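Local coordinates for dihydroneopterin triphosphate diphosphatase (Escherichia coli O157:H7, PDB 5U7F), which probably hydrolyses dihydroneopterin triphosphate to the monophosphate and pyrophosphate for folate biosynthesis, and also nucleoside triphosphates, preferably dATP, at residues K22-L27 / Q140-F145; R29-D34 / S85-R90; R55-K58 / D64-A67; R111-T116 / Y121-A126. All coordinates share one frame; numbering follows the deposited sequence.

Contact 1 of 4, residues K22-L27 / Q140-F145; sequences KRVLML and QAIEQF
This contact belongs to the alpha/beta/alpha sandwich of the Nudix fold, where Val24 and Met26 of strand 23-29 meet Ile142 of helix 136-147. The helix packs on one face of the mixed sheet. The interface is small, burying about 101 Å² in total, and it is wholly apolar.

Ile142 reaches the strand with a single atom, its terminal CD1. Its CG1 branch stands anti to the carbonyl carbon (chi1 -68°), and the extended second torsion carries CD1 straight out from the helix. The CA atoms of Val24 and Ile142 are 8.0 Å apart, so side chains alone bridge the gap.

Val24 meets CD1 with one of its two methyls. CG1 of Val24 lies 4.1 Å from CD1 of Ile142, and the two side chains cross obliquely. CB of Met26 leaves on the same face as that of Val24, but only the end of the chain comes near the helix. The bend at chi2 (-63°) brings the sulfur to the isoleucine; chi3 only turns the end methyl.

Val24 and Met26 are two residues apart on the strand, as expected for side chains on one face. Leu25 between them packs on Tyr121 and Trp123 instead. Ala129 of helix 126-132 touches Val24, Met26 and Ile142, so a second helix helps enclose the contact. The backbones of Val24 and Met26 are hydrogen-bonded to Leu124 and Lys122 of the adjoining strand. On the methionine it is the thioether sulfur that makes the approach: SD of Met26 lies 4.1 Å from CD1 of Ile142.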
loop_
_atom_site.group_PDB
_atom_site.type_symbol
_atom_site.label_atom_id
_atom_site.label_comp_id
_atom_site.label_asym_id
_atom_site.label_seq_id
_atom_site.Cartn_x
_atom_site.Cartn_y
_atom_site.Cartn_z
ATOM N N LYS A 22 0.574 -8.274 15.207
ATOM C CA LYS A 22 1.037 -8.592 13.853
ATOM C C LYS A 22 -0.126 -8.662 12.875
ATOM O O LYS A 22 -0.023 -9.294 11.832
ATOM C CB LYS A 22 1.813 -9.901 13.836
ATOM C CG LYS A 22 3.014 -9.881 14.759
ATOM C CD LYS A 22 4.001 -8.793 14.324
ATOM C CE LYS A 22 5.406 -9.078 14.820
ATOM N NZ LYS A 22 5.455 -9.177 16.310
ATOM N N ARG A 23 -1.242 -8.026 13.199
ATOM C CA ARG A 23 -2.321 -7.985 12.230
ATOM C C ARG A 23 -1.986 -6.915 11.189
ATOM O O ARG A 23 -1.302 -5.945 11.495
ATOM C CB ARG A 23 -3.659 -7.701 12.904
ATOM C CG ARG A 23 -4.309 -8.949 13.504
ATOM C CD ARG A 23 -5.859 -8.800 13.563
ATOM N NE ARG A 23 -6.472 -9.794 14.420
ATOM C CZ ARG A 23 -6.511 -9.705 15.750
ATOM N NH1 ARG A 23 -5.982 -8.658 16.373
ATOM N NH2 ARG A 23 -7.080 -10.669 16.462
ATOM N N VAL A 24 -2.523 -7.099 9.981
ATOM C CA VAL A 24 -2.266 -6.257 8.803
ATOM C C VAL A 24 -3.526 -5.511 8.385
ATOM O O VAL A 24 -4.592 -6.099 8.288
ATOM C CB VAL A 24 -1.769 -7.119 7.647
ATOM C CG1 VAL A 24 -1.574 -6.318 6.411
ATOM C CG2 VAL A 24 -0.449 -7.761 8.048
ATOM N N LEU A 25 -3.372 -4.205 8.218
ATOM C CA LEU A 25 -4.441 -3.318 7.842
ATOM C C LEU A 25 -4.715 -3.426 6.355
ATOM O O LEU A 25 -3.827 -3.168 5.550
ATOM C CB LEU A 25 -4.066 -1.887 8.219
ATOM C CG LEU A 25 -5.029 -0.818 7.704
ATOM C CD1 LEU A 25 -6.408 -0.965 8.338
ATOM C CD2 LEU A 25 -4.484 0.566 7.879
ATOM N N MET A 26 -5.933 -3.812 6.004
ATOM C CA MET A 26 -6.301 -3.967 4.600
ATOM C C MET A 26 -7.476 -3.074 4.273
ATOM O O MET A 26 -8.424 -2.935 5.079
ATOM C CB MET A 26 -6.608 -5.419 4.318
ATOM C CG MET A 26 -5.425 -6.327 4.558
ATOM S SD MET A 26 -4.007 -5.982 3.463
ATOM C CE MET A 26 -4.760 -6.420 1.916
ATOM N N LEU A 27 -7.416 -2.486 3.080
ATOM C CA LEU A 27 -8.308 -1.419 2.686
ATOM C C LEU A 27 -9.011 -1.818 1.395
ATOM O O LEU A 27 -8.386 -2.313 0.484
ATOM C CB LEU A 27 -7.532 -0.118 2.503
ATOM C CG LEU A 27 -6.647 0.354 3.652
ATOM C CD1 LEU A 27 -5.688 1.417 3.204
ATOM C CD2 LEU A 27 -7.526 0.900 4.727
ATOM N N GLN A 140 3.188 -10.807 -1.519
ATOM C CA GLN A 140 4.581 -11.161 -1.270
ATOM C C GLN A 140 5.200 -10.260 -0.187
ATOM O O GLN A 140 5.975 -10.717 0.656
ATOM C CB GLN A 140 5.389 -11.081 -2.566
ATOM C CG GLN A 140 6.814 -11.624 -2.435
ATOM C CD GLN A 140 7.596 -11.655 -3.769
ATOM O OE1 GLN A 140 8.800 -11.405 -3.794
ATOM N NE2 GLN A 140 6.916 -11.995 -4.846
ATOM N N ALA A 141 4.835 -8.984 -0.181
ATOM C CA ALA A 141 5.384 -8.056 0.790
ATOM C C ALA A 141 4.900 -8.420 2.197
ATOM O O ALA A 141 5.683 -8.405 3.130
ATOM C CB ALA A 141 5.017 -6.621 0.438
ATOM N N ILE A 142 3.628 -8.766 2.329
ATOM C CA ILE A 142 3.084 -9.183 3.630
ATOM C C ILE A 142 3.854 -10.432 4.098
ATOM O O ILE A 142 4.301 -10.523 5.253
ATOM C CB ILE A 142 1.564 -9.443 3.534
ATOM C CG1 ILE A 142 0.831 -8.125 3.291
ATOM C CG2 ILE A 142 1.011 -10.111 4.846
ATOM C CD1 ILE A 142 -0.657 -8.311 2.928
ATOM N N GLU A 143 4.054 -11.377 3.189
ATOM C CA GLU A 143 4.700 -12.645 3.537
ATOM C C GLU A 143 6.132 -12.434 3.986
ATOM O O GLU A 143 6.582 -13.017 4.991
ATOM C CB GLU A 143 4.659 -13.632 2.372
ATOM C CG GLU A 143 3.235 -14.125 2.042
ATOM C CD GLU A 143 3.124 -15.021 0.802
ATOM O OE1 GLU A 143 3.914 -14.874 -0.161
ATOM O OE2 GLU A 143 2.202 -15.871 0.777
ATOM N N GLN A 144 6.842 -11.565 3.298
ATOM C CA GLN A 144 8.260 -11.435 3.557
ATOM C C GLN A 144 8.601 -10.466 4.684
ATOM O O GLN A 144 9.673 -10.588 5.280
ATOM C CB GLN A 144 8.972 -11.030 2.262
ATOM C CG GLN A 144 8.914 -12.131 1.228
ATOM C CD GLN A 144 9.671 -11.769 -0.049
ATOM O OE1 GLN A 144 10.006 -10.600 -0.273
ATOM N NE2 GLN A 144 9.944 -12.773 -0.887
ATOM N N PHE A 145 7.717 -9.517 5.002
ATOM C CA PHE A 145 8.077 -8.472 5.956
ATOM C C PHE A 145 7.170 -8.391 7.172
ATOM O O PHE A 145 7.511 -7.723 8.139
ATOM C CB PHE A 145 8.123 -7.121 5.247
ATOM C CG PHE A 145 9.302 -6.977 4.319
ATOM C CD1 PHE A 145 10.531 -6.513 4.789
ATOM C CD2 PHE A 145 9.203 -7.348 2.998
ATOM C CE1 PHE A 145 11.632 -6.406 3.936
ATOM C CE2 PHE A 145 10.295 -7.231 2.145
ATOM C CZ PHE A 145 11.505 -6.771 2.614
#

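Contact 2 of 4, residues R29-D34 / S85-R90; sequences RRDDPD and SHLRHR
Asp31 meets Leu87 and Asp32 meets His86 where the 29-34 loop faces the 85-90 loop. Arg29 comes first in the chain and holds Asp31 side-on, one nitrogen to each carboxylate oxygen. NE of Arg29 donates to OD1 of Asp31 at 2.7 Å, on the syn lone pair of that oxygen. NH2 of Arg29 donates almost straight to OD2 of Asp31 (171°), meeting that oxygen from above the carboxylate plane.

Asp31, held in this way, has its OD2 3.9 Å from CD2 of Leu87. The two side chains cross at about a right angle.

Asp32 makes the polar link. NE2 of His86 donates to OD2 of Asp32 at 3.0 Å, from above the carboxylate plane and at an N-H...O angle of 148°. Ring and carboxylate planes are 77° apart. The same OD2 forms a salt bridge with Lys134, so the buried carboxylate also has a cationic partner. Its OD1 accepts from N of Asp34, which closes an Asx turn around Pro33.

Arg29 probably binds substrate, as may Phe84 beside the second loop. The pairing therefore joins two loops at the probable substrate site of a Nudix hydrolase.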
loop_
_atom_site.group_PDB
_atom_site.type_symbol
_atom_site.label_atom_id
_atom_site.label_comp_id
_atom_site.label_asym_id
_atom_site.label_seq_id
_atom_site.Cartn_x
_atom_site.Cartn_y
_atom_site.Cartn_z
ATOM N N ARG A 29 -10.777 -1.220 -2.074
ATOM C CA ARG A 29 -10.724 -0.173 -3.095
ATOM C C ARG A 29 -12.100 0.286 -3.578
ATOM O O ARG A 29 -13.081 -0.465 -3.517
ATOM C CB ARG A 29 -9.918 -0.623 -4.313
ATOM C CG ARG A 29 -8.450 -0.728 -4.038
ATOM C CD ARG A 29 -7.680 -0.921 -5.354
ATOM N NE ARG A 29 -7.816 0.240 -6.232
ATOM C CZ ARG A 29 -7.151 1.384 -6.067
ATOM N NH1 ARG A 29 -6.299 1.527 -5.054
ATOM N NH2 ARG A 29 -7.334 2.397 -6.910
ATOM N N ARG A 30 -12.156 1.541 -4.023
ATOM C CA ARG A 30 -13.408 2.120 -4.526
ATOM C C ARG A 30 -13.664 1.787 -5.997
ATOM O O ARG A 30 -14.817 1.624 -6.404
ATOM C CB ARG A 30 -13.396 3.631 -4.352
ATOM C CG ARG A 30 -13.639 4.148 -2.912
ATOM C CD ARG A 30 -14.035 5.630 -2.942
ATOM N NE ARG A 30 -15.024 5.752 -4.004
ATOM C CZ ARG A 30 -16.339 5.664 -3.848
ATOM N NH1 ARG A 30 -16.876 5.547 -2.632
ATOM N NH2 ARG A 30 -17.121 5.715 -4.925
ATOM N N ASP A 31 -12.597 1.695 -6.790
ATOM C CA ASP A 31 -12.732 1.440 -8.237
ATOM C C ASP A 31 -12.942 -0.044 -8.541
ATOM O O ASP A 31 -13.525 -0.414 -9.557
ATOM C CB ASP A 31 -11.508 1.952 -9.003
ATOM C CG ASP A 31 -10.181 1.466 -8.413
ATOM O OD1 ASP A 31 -10.202 0.668 -7.446
ATOM O OD2 ASP A 31 -9.111 1.893 -8.929
ATOM N N ASP A 32 -12.419 -0.880 -7.654
ATOM C CA ASP A 32 -12.560 -2.327 -7.701
ATOM C C ASP A 32 -12.884 -2.796 -6.271
ATOM O O ASP A 32 -11.989 -3.116 -5.493
ATOM C CB ASP A 32 -11.275 -2.986 -8.225
ATOM C CG ASP A 32 -11.411 -4.499 -8.405
ATOM O OD1 ASP A 32 -12.435 -5.074 -7.952
ATOM O OD2 ASP A 32 -10.485 -5.111 -8.996
ATOM N N PRO A 33 -14.169 -2.831 -5.914
ATOM C CA PRO A 33 -14.570 -3.184 -4.536
ATOM C C PRO A 33 -14.169 -4.596 -4.065
ATOM O O PRO A 33 -14.258 -4.890 -2.865
ATOM C CB PRO A 33 -16.098 -3.033 -4.580
ATOM C CG PRO A 33 -16.330 -2.027 -5.683
ATOM C CD PRO A 33 -15.323 -2.397 -6.726
ATOM N N ASP A 34 -13.706 -5.450 -4.972
ATOM C CA ASP A 34 -13.264 -6.792 -4.613
ATOM C C ASP A 34 -11.768 -6.811 -4.241
ATOM O O ASP A 34 -11.251 -7.823 -3.793
ATOM C CB ASP A 34 -13.521 -7.751 -5.769
ATOM C CG ASP A 34 -15.003 -7.923 -6.059
ATOM O OD1 ASP A 34 -15.782 -8.050 -5.079
ATOM O OD2 ASP A 34 -15.383 -7.910 -7.254
ATOM N N SER A 85 -5.861 -5.429 -16.355
ATOM C CA SER A 85 -6.480 -5.019 -17.605
ATOM C C SER A 85 -7.580 -4.015 -17.411
ATOM O O SER A 85 -7.667 -3.048 -18.147
ATOM C CB SER A 85 -7.031 -6.229 -18.324
ATOM O OG SER A 85 -5.979 -6.971 -18.927
ATOM N N HIS A 86 -8.437 -4.264 -16.424
ATOM C CA HIS A 86 -9.575 -3.389 -16.178
ATOM C C HIS A 86 -9.201 -2.056 -15.499
ATOM O O HIS A 86 -10.062 -1.187 -15.348
ATOM C CB HIS A 86 -10.635 -4.136 -15.336
ATOM C CG HIS A 86 -10.164 -4.557 -13.977
ATOM N ND1 HIS A 86 -9.430 -5.703 -13.764
ATOM C CD2 HIS A 86 -10.365 -4.005 -12.755
ATOM C CE1 HIS A 86 -9.185 -5.833 -12.471
ATOM N NE2 HIS A 86 -9.743 -4.818 -11.838
ATOM N N LEU A 87 -7.938 -1.876 -15.100
ATOM C CA LEU A 87 -7.525 -0.640 -14.427
ATOM C C LEU A 87 -6.533 0.146 -15.278
ATOM O O LEU A 87 -6.137 1.254 -14.921
ATOM C CB LEU A 87 -6.922 -0.948 -13.026
ATOM C CG LEU A 87 -7.918 -1.544 -12.014
ATOM C CD1 LEU A 87 -7.294 -1.783 -10.647
ATOM C CD2 LEU A 87 -9.180 -0.693 -11.851
ATOM N N ARG A 88 -6.151 -0.421 -16.410
ATOM C CA ARG A 88 -5.061 0.123 -17.206
ATOM C C ARG A 88 -5.460 1.433 -17.882
ATOM O O ARG A 88 -4.604 2.303 -18.109
ATOM C CB ARG A 88 -4.614 -0.898 -18.245
ATOM C CG ARG A 88 -3.287 -0.571 -18.940
ATOM C CD ARG A 88 -3.394 -0.610 -20.436
ATOM N NE ARG A 88 -4.177 0.512 -20.945
ATOM C CZ ARG A 88 -3.705 1.747 -21.115
ATOM N NH1 ARG A 88 -2.440 2.049 -20.800
ATOM N NH2 ARG A 88 -4.506 2.689 -21.581
ATOM N N HIS A 89 -6.760 1.571 -18.172
ATOM C CA HIS A 89 -7.327 2.766 -18.815
ATOM C C HIS A 89 -6.828 4.057 -18.128
ATOM O O HIS A 89 -6.737 5.101 -18.765
ATOM C CB HIS A 89 -8.887 2.696 -18.792
ATOM C CG HIS A 89 -9.455 2.661 -17.410
ATOM N ND1 HIS A 89 -9.894 1.498 -16.816
ATOM C CD2 HIS A 89 -9.610 3.639 -16.482
ATOM C CE1 HIS A 89 -10.289 1.762 -15.581
ATOM N NE2 HIS A 89 -10.135 3.054 -15.358
ATOM N N ARG A 90 -6.507 3.961 -16.838
ATOM C CA ARG A 90 -6.030 5.084 -16.026
ATOM C C ARG A 90 -4.594 5.499 -16.359
ATOM O O ARG A 90 -4.103 6.488 -15.806
ATOM C CB ARG A 90 -6.069 4.743 -14.527
ATOM C CG ARG A 90 -7.429 4.681 -13.847
ATOM C CD ARG A 90 -8.226 5.983 -13.918
ATOM N NE ARG A 90 -7.416 7.199 -13.886
ATOM C CZ ARG A 90 -6.998 7.815 -12.783
ATOM N NH1 ARG A 90 -7.294 7.333 -11.579
ATOM N NH2 ARG A 90 -6.276 8.922 -12.894
#

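Contact 3 of 4, residues R55-K58 / D64-A67; sequences REVK and DVVA. With CO (cobalt (II) ion), chain D; CO (cobalt (II) ion), chain E.
A first torsion of -143°, away from the staggered positions, starts the Lys58 chain on a course beside Asp64, and the chain is extended from CG onward. Asp64 has its carboxylate anti to the backbone N (chi1 -173°). The two side chains then lie alongside each other and point the same way. This contact joins the Nudix-box helix 49-61 to the loop that follows it.

CE of Lys58 is the nearest part of the lysine, 3.4 Å from OD2 of Asp64. The direct salt bridge is long, with NZ of Lys58 3.7 Å from OD2 of Asp64. A water spans the pair more closely, accepting from NZ and donating to OD2. The other oxygen, OD1 of Asp64, receives weak bonds from N of Val66 and N of Ala67. Asp64 thus ties the start of its own loop together as well. Deeper in, CG1 of Val57 packs against CG2 of Val65 at 4.3 Å.

The helix carries metal on another side. Glu56 is bent at chi2, and its carboxylate bridges two cobalt ions with one oxygen to each. A separate water also binds both ions. Glu60 and Glu117 complete the protein ligands of the ion held by OE1 of Glu56. The NH1 of Arg55 donates to OE2 of Glu56 at 2.8 Å, from above the carboxylate plane, while NH2 of Arg55 forms a salt bridge with Glu47. This second-shell arginine probably helps to position the glutamate. The water between Lys58 and Asp64 lies 3.0 Å from NZ of Lys58 and 3.1 Å from OD2 of Asp64.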
loop_
_atom_site.group_PDB
_atom_site.type_symbol
_atom_site.label_atom_id
_atom_site.label_comp_id
_atom_site.label_asym_id
_atom_site.label_seq_id
_atom_site.Cartn_x
_atom_site.Cartn_y
_atom_site.Cartn_z
ATOM N N ARG A 55 3.462 10.568 2.150
ATOM C CA ARG A 55 2.338 11.391 1.735
ATOM C C ARG A 55 1.074 10.561 1.606
ATOM O O ARG A 55 0.033 10.956 2.107
ATOM C CB ARG A 55 2.614 12.100 0.426
ATOM C CG ARG A 55 1.400 12.900 -0.078
ATOM C CD ARG A 55 1.621 13.514 -1.396
ATOM N NE ARG A 55 2.266 12.589 -2.326
ATOM C CZ ARG A 55 1.641 11.627 -2.990
ATOM N NH1 ARG A 55 0.321 11.462 -2.865
ATOM N NH2 ARG A 55 2.337 10.839 -3.800
ATOM N N GLU A 56 1.156 9.430 0.906
ATOM C CA GLU A 56 0.012 8.556 0.714
ATOM C C GLU A 56 -0.504 7.992 2.044
ATOM O O GLU A 56 -1.690 7.769 2.213
ATOM C CB GLU A 56 0.387 7.422 -0.227
ATOM C CG GLU A 56 0.648 7.891 -1.640
ATOM C CD GLU A 56 -0.634 8.242 -2.440
ATOM O OE1 GLU A 56 -1.712 7.817 -2.011
ATOM O OE2 GLU A 56 -0.539 8.914 -3.505
ATOM N N VAL A 57 0.387 7.758 2.995
ATOM C CA VAL A 57 -0.052 7.229 4.274
ATOM C C VAL A 57 -0.882 8.305 4.989
ATOM O O VAL A 57 -1.922 7.997 5.577
ATOM C CB VAL A 57 1.133 6.766 5.140
ATOM C CG1 VAL A 57 0.698 6.538 6.597
ATOM C CG2 VAL A 57 1.723 5.482 4.543
ATOM N N LYS A 58 -0.431 9.559 4.899
ATOM C CA LYS A 58 -1.199 10.678 5.468
ATOM C C LYS A 58 -2.558 10.811 4.765
ATOM O O LYS A 58 -3.583 10.837 5.426
ATOM C CB LYS A 58 -0.419 11.991 5.365
ATOM C CG LYS A 58 -0.600 12.916 6.571
ATOM C CD LYS A 58 -0.012 14.308 6.329
ATOM C CE LYS A 58 -0.439 15.280 7.430
ATOM N NZ LYS A 58 0.018 16.688 7.186
ATOM N N ASP A 64 -0.077 10.549 10.346
ATOM C CA ASP A 64 1.063 11.410 10.089
ATOM C C ASP A 64 2.307 10.837 10.765
ATOM O O ASP A 64 2.371 10.748 11.990
ATOM C CB ASP A 64 0.795 12.825 10.587
ATOM C CG ASP A 64 1.878 13.798 10.182
ATOM O OD1 ASP A 64 3.027 13.358 9.926
ATOM O OD2 ASP A 64 1.583 15.011 10.120
ATOM N N VAL A 65 3.306 10.484 9.963
ATOM C CA VAL A 65 4.434 9.681 10.456
ATOM C C VAL A 65 5.492 10.537 11.152
ATOM O O VAL A 65 6.165 10.081 12.076
ATOM C CB VAL A 65 5.094 8.875 9.282
ATOM C CG1 VAL A 65 6.417 8.258 9.699
ATOM C CG2 VAL A 65 4.157 7.784 8.793
ATOM N N VAL A 66 5.662 11.768 10.690
ATOM C CA VAL A 66 6.628 12.677 11.301
ATOM C C VAL A 66 6.165 13.063 12.690
ATOM O O VAL A 66 6.900 12.912 13.668
ATOM C CB VAL A 66 6.819 13.952 10.461
ATOM C CG1 VAL A 66 7.779 14.942 11.157
ATOM C CG2 VAL A 66 7.310 13.582 9.084
ATOM N N ALA A 67 4.927 13.545 12.774
ATOM C CA ALA A 67 4.391 14.046 14.032
ATOM C C ALA A 67 4.287 12.938 15.084
ATOM O O ALA A 67 4.639 13.150 16.244
ATOM C CB ALA A 67 3.062 14.677 13.796
HETATM CO CO CO D . -1.741 9.293 -5.212
HETATM CO CO CO E . -3.570 7.577 -2.871
HETATM O O HOH W 1 -1.989 11.316 -4.492
HETATM O O HOH W 2 2.904 16.162 7.526
HETATM O O HOH W 3 -2.963 9.914 -7.041
HETATM O O HOH W 4 -3.395 9.048 -4.092
HETATM O O HOH W 5 0.069 9.722 -6.259
HETATM O O HOH W 6 -4.267 9.154 -1.599
#

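Contact 4 of 4, residues R111-T116 / Y121-A126; sequences RQIVFT and YKWLDA
The Tyr121 ring has Ile113 over one face and Phe115 at its edge. CB of Ile113 sits 3.8 Å from the ring centroid and only 3° off the normal, a clear CH-pi contact. CE1 of Phe115 reaches the ring rim, 3.5 Å from CD1 of Tyr121. The two aromatic planes are 66° apart, and neither ring covers the face of the other.

The contact folds the 111-116 segment back over strand 118-125, an outermost strand of the Nudix sheet. The two segments run roughly antiparallel. Side chains of the strand reach the backbone and side chains of 111-116, with no backbone pairing between the two segments.

Tyr121 takes the first torsion that lies between its backbone N and carbonyl carbon (chi1 75°), which lays the ring against Ile113. Its OH accepts a weak bond from N of Ile113, at 3.4 Å. Tyr121 also touches Leu25 and Leu27 of neighbouring strand 23-29. Arg111 sends its guanidinium off to a salt bridge with Glu68.

CG1 of Ile113 also packs near CZ2 of Trp123, at 4.4 Å. The indole fixes the start of the segment: NE1 of Trp123 donates to O of Arg111 at 3.0 Å, in the carbonyl plane.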
loop_
_atom_site.group_PDB
_atom_site.type_symbol
_atom_site.label_atom_id
_atom_site.label_comp_id
_atom_site.label_asym_id
_atom_site.label_seq_id
_atom_site.Cartn_x
_atom_site.Cartn_y
_atom_site.Cartn_z
ATOM N N ARG A 111 -5.461 0.226 15.509
ATOM C CA ARG A 111 -6.217 1.429 15.841
ATOM C C ARG A 111 -7.358 1.642 14.880
ATOM O O ARG A 111 -7.497 0.965 13.864
ATOM C CB ARG A 111 -5.326 2.673 15.832
ATOM C CG ARG A 111 -4.769 3.013 14.462
ATOM C CD ARG A 111 -4.162 4.394 14.379
ATOM N NE ARG A 111 -2.824 4.432 14.959
ATOM C CZ ARG A 111 -2.028 5.493 14.933
ATOM N NH1 ARG A 111 -2.425 6.611 14.338
ATOM N NH2 ARG A 111 -0.823 5.428 15.497
ATOM N N GLN A 112 -8.133 2.656 15.195
ATOM C CA GLN A 112 -9.311 3.000 14.442
ATOM C C GLN A 112 -8.844 3.892 13.302
ATOM O O GLN A 112 -8.144 4.866 13.546
ATOM C CB GLN A 112 -10.320 3.687 15.369
ATOM C CG GLN A 112 -10.566 2.917 16.717
ATOM C CD GLN A 112 -9.430 3.042 17.782
ATOM O OE1 GLN A 112 -8.584 3.950 17.730
ATOM N NE2 GLN A 112 -9.420 2.109 18.745
ATOM N N ILE A 113 -9.184 3.533 12.060
ATOM C CA ILE A 113 -8.686 4.218 10.875
ATOM C C ILE A 113 -9.750 5.065 10.169
ATOM O O ILE A 113 -10.830 4.579 9.848
ATOM C CB ILE A 113 -8.121 3.181 9.832
ATOM C CG1 ILE A 113 -6.990 2.340 10.434
ATOM C CG2 ILE A 113 -7.631 3.872 8.551
ATOM C CD1 ILE A 113 -5.790 3.137 10.844
ATOM N N VAL A 114 -9.408 6.322 9.920
ATOM C CA VAL A 114 -10.175 7.188 9.047
ATOM C C VAL A 114 -9.565 7.199 7.661
ATOM O O VAL A 114 -8.420 7.613 7.491
ATOM C CB VAL A 114 -10.224 8.609 9.598
ATOM C CG1 VAL A 114 -10.951 9.528 8.640
ATOM C CG2 VAL A 114 -10.901 8.595 10.954
ATOM N N PHE A 115 -10.340 6.763 6.667
ATOM C CA PHE A 115 -9.813 6.576 5.310
ATOM C C PHE A 115 -10.495 7.518 4.326
ATOM O O PHE A 115 -11.596 8.006 4.599
ATOM C CB PHE A 115 -9.991 5.112 4.876
ATOM C CG PHE A 115 -11.378 4.577 5.108
ATOM C CD1 PHE A 115 -11.694 3.933 6.295
ATOM C CD2 PHE A 115 -12.368 4.726 4.150
ATOM C CE1 PHE A 115 -12.970 3.444 6.525
ATOM C CE2 PHE A 115 -13.661 4.241 4.376
ATOM C CZ PHE A 115 -13.956 3.590 5.569
ATOM N N THR A 116 -9.842 7.763 3.191
ATOM C CA THR A 116 -10.335 8.716 2.186
ATOM C C THR A 116 -10.509 8.092 0.785
ATOM O O THR A 116 -11.478 8.374 0.077
ATOM C CB THR A 116 -9.379 9.920 2.090
ATOM O OG1 THR A 116 -8.070 9.470 1.719
ATOM C CG2 THR A 116 -9.279 10.633 3.419
ATOM N N TYR A 121 -12.142 -0.675 5.934
ATOM C CA TYR A 121 -10.848 -1.225 6.361
ATOM C C TYR A 121 -11.072 -2.426 7.292
ATOM O O TYR A 121 -12.122 -2.555 7.961
ATOM C CB TYR A 121 -9.990 -0.153 7.042
ATOM C CG TYR A 121 -10.424 0.206 8.443
ATOM C CD1 TYR A 121 -11.350 1.219 8.673
ATOM C CD2 TYR A 121 -9.888 -0.451 9.537
ATOM C CE1 TYR A 121 -11.745 1.560 9.965
ATOM C CE2 TYR A 121 -10.274 -0.119 10.840
ATOM C CZ TYR A 121 -11.202 0.888 11.044
ATOM O OH TYR A 121 -11.584 1.205 12.338
ATOM N N LYS A 122 -10.105 -3.334 7.298
ATOM C CA LYS A 122 -10.112 -4.488 8.201
ATOM C C LYS A 122 -8.692 -4.794 8.705
ATOM O O LYS A 122 -7.722 -4.681 7.941
ATOM C CB LYS A 122 -10.676 -5.721 7.500
ATOM C CG LYS A 122 -12.182 -5.772 7.435
ATOM C CD LYS A 122 -12.789 -5.961 8.830
ATOM C CE LYS A 122 -14.315 -6.040 8.786
ATOM N NZ LYS A 122 -14.899 -5.856 10.140
ATOM N N TRP A 123 -8.568 -5.174 9.978
ATOM C CA TRP A 123 -7.316 -5.728 10.502
ATOM C C TRP A 123 -7.398 -7.238 10.406
ATOM O O TRP A 123 -8.334 -7.852 10.902
ATOM C CB TRP A 123 -7.071 -5.309 11.973
ATOM C CG TRP A 123 -6.759 -3.854 12.147
ATOM C CD1 TRP A 123 -7.644 -2.846 12.432
ATOM C CD2 TRP A 123 -5.495 -3.247 12.007
ATOM N NE1 TRP A 123 -6.991 -1.645 12.485
ATOM C CE2 TRP A 123 -5.665 -1.859 12.219
ATOM C CE3 TRP A 123 -4.219 -3.737 11.741
ATOM C CZ2 TRP A 123 -4.600 -0.969 12.182
ATOM C CZ3 TRP A 123 -3.195 -2.876 11.703
ATOM C CH2 TRP A 123 -3.370 -1.499 11.917
ATOM N N LEU A 124 -6.412 -7.841 9.763
ATOM C CA LEU A 124 -6.385 -9.270 9.521
ATOM C C LEU A 124 -5.053 -9.862 9.918
ATOM O O LEU A 124 -4.031 -9.192 9.787
ATOM C CB LEU A 124 -6.612 -9.563 8.037
ATOM C CG LEU A 124 -7.918 -9.044 7.459
ATOM C CD1 LEU A 124 -7.866 -9.008 5.923
ATOM C CD2 LEU A 124 -9.027 -9.938 7.941
ATOM N N ASP A 125 -5.039 -11.128 10.327
ATOM C CA ASP A 125 -3.760 -11.792 10.522
ATOM C C ASP A 125 -3.076 -11.871 9.165
ATOM O O ASP A 125 -3.735 -11.897 8.103
ATOM C CB ASP A 125 -3.892 -13.182 11.153
ATOM C CG ASP A 125 -4.700 -14.152 10.312
ATOM O OD1 ASP A 125 -4.142 -14.779 9.371
ATOM O OD2 ASP A 125 -5.895 -14.322 10.630
ATOM N N ALA A 126 -1.754 -11.878 9.204
ATOM C CA ALA A 126 -0.961 -11.648 7.995
ATOM C C ALA A 126 -1.226 -12.677 6.894
ATOM O O ALA A 126 -1.369 -12.295 5.728
ATOM C CB ALA A 126 0.527 -11.593 8.349
#

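All four contacts lie in one Nudix domain. Contact 1 closes the longest loop, and the other three are nested inside it. Contact 3 also lies within the loop closed by contact 2, while contact 4 follows both. Contacts 1 and 4 touch, their centres about 12 Å apart, because strands 23-29 and 118-125 are neighbours in the sheet. Contact 2 lies further out, its centre about 20 Å from that of contact 4 and 25 Å from that of contact 3. Helix 136-147 in contact 1 and the Nudix helix in contact 3 flank the sheet. Contact 2 joins loops at the probable substrate site, and the helix of contact 3 carries a cobalt ligand.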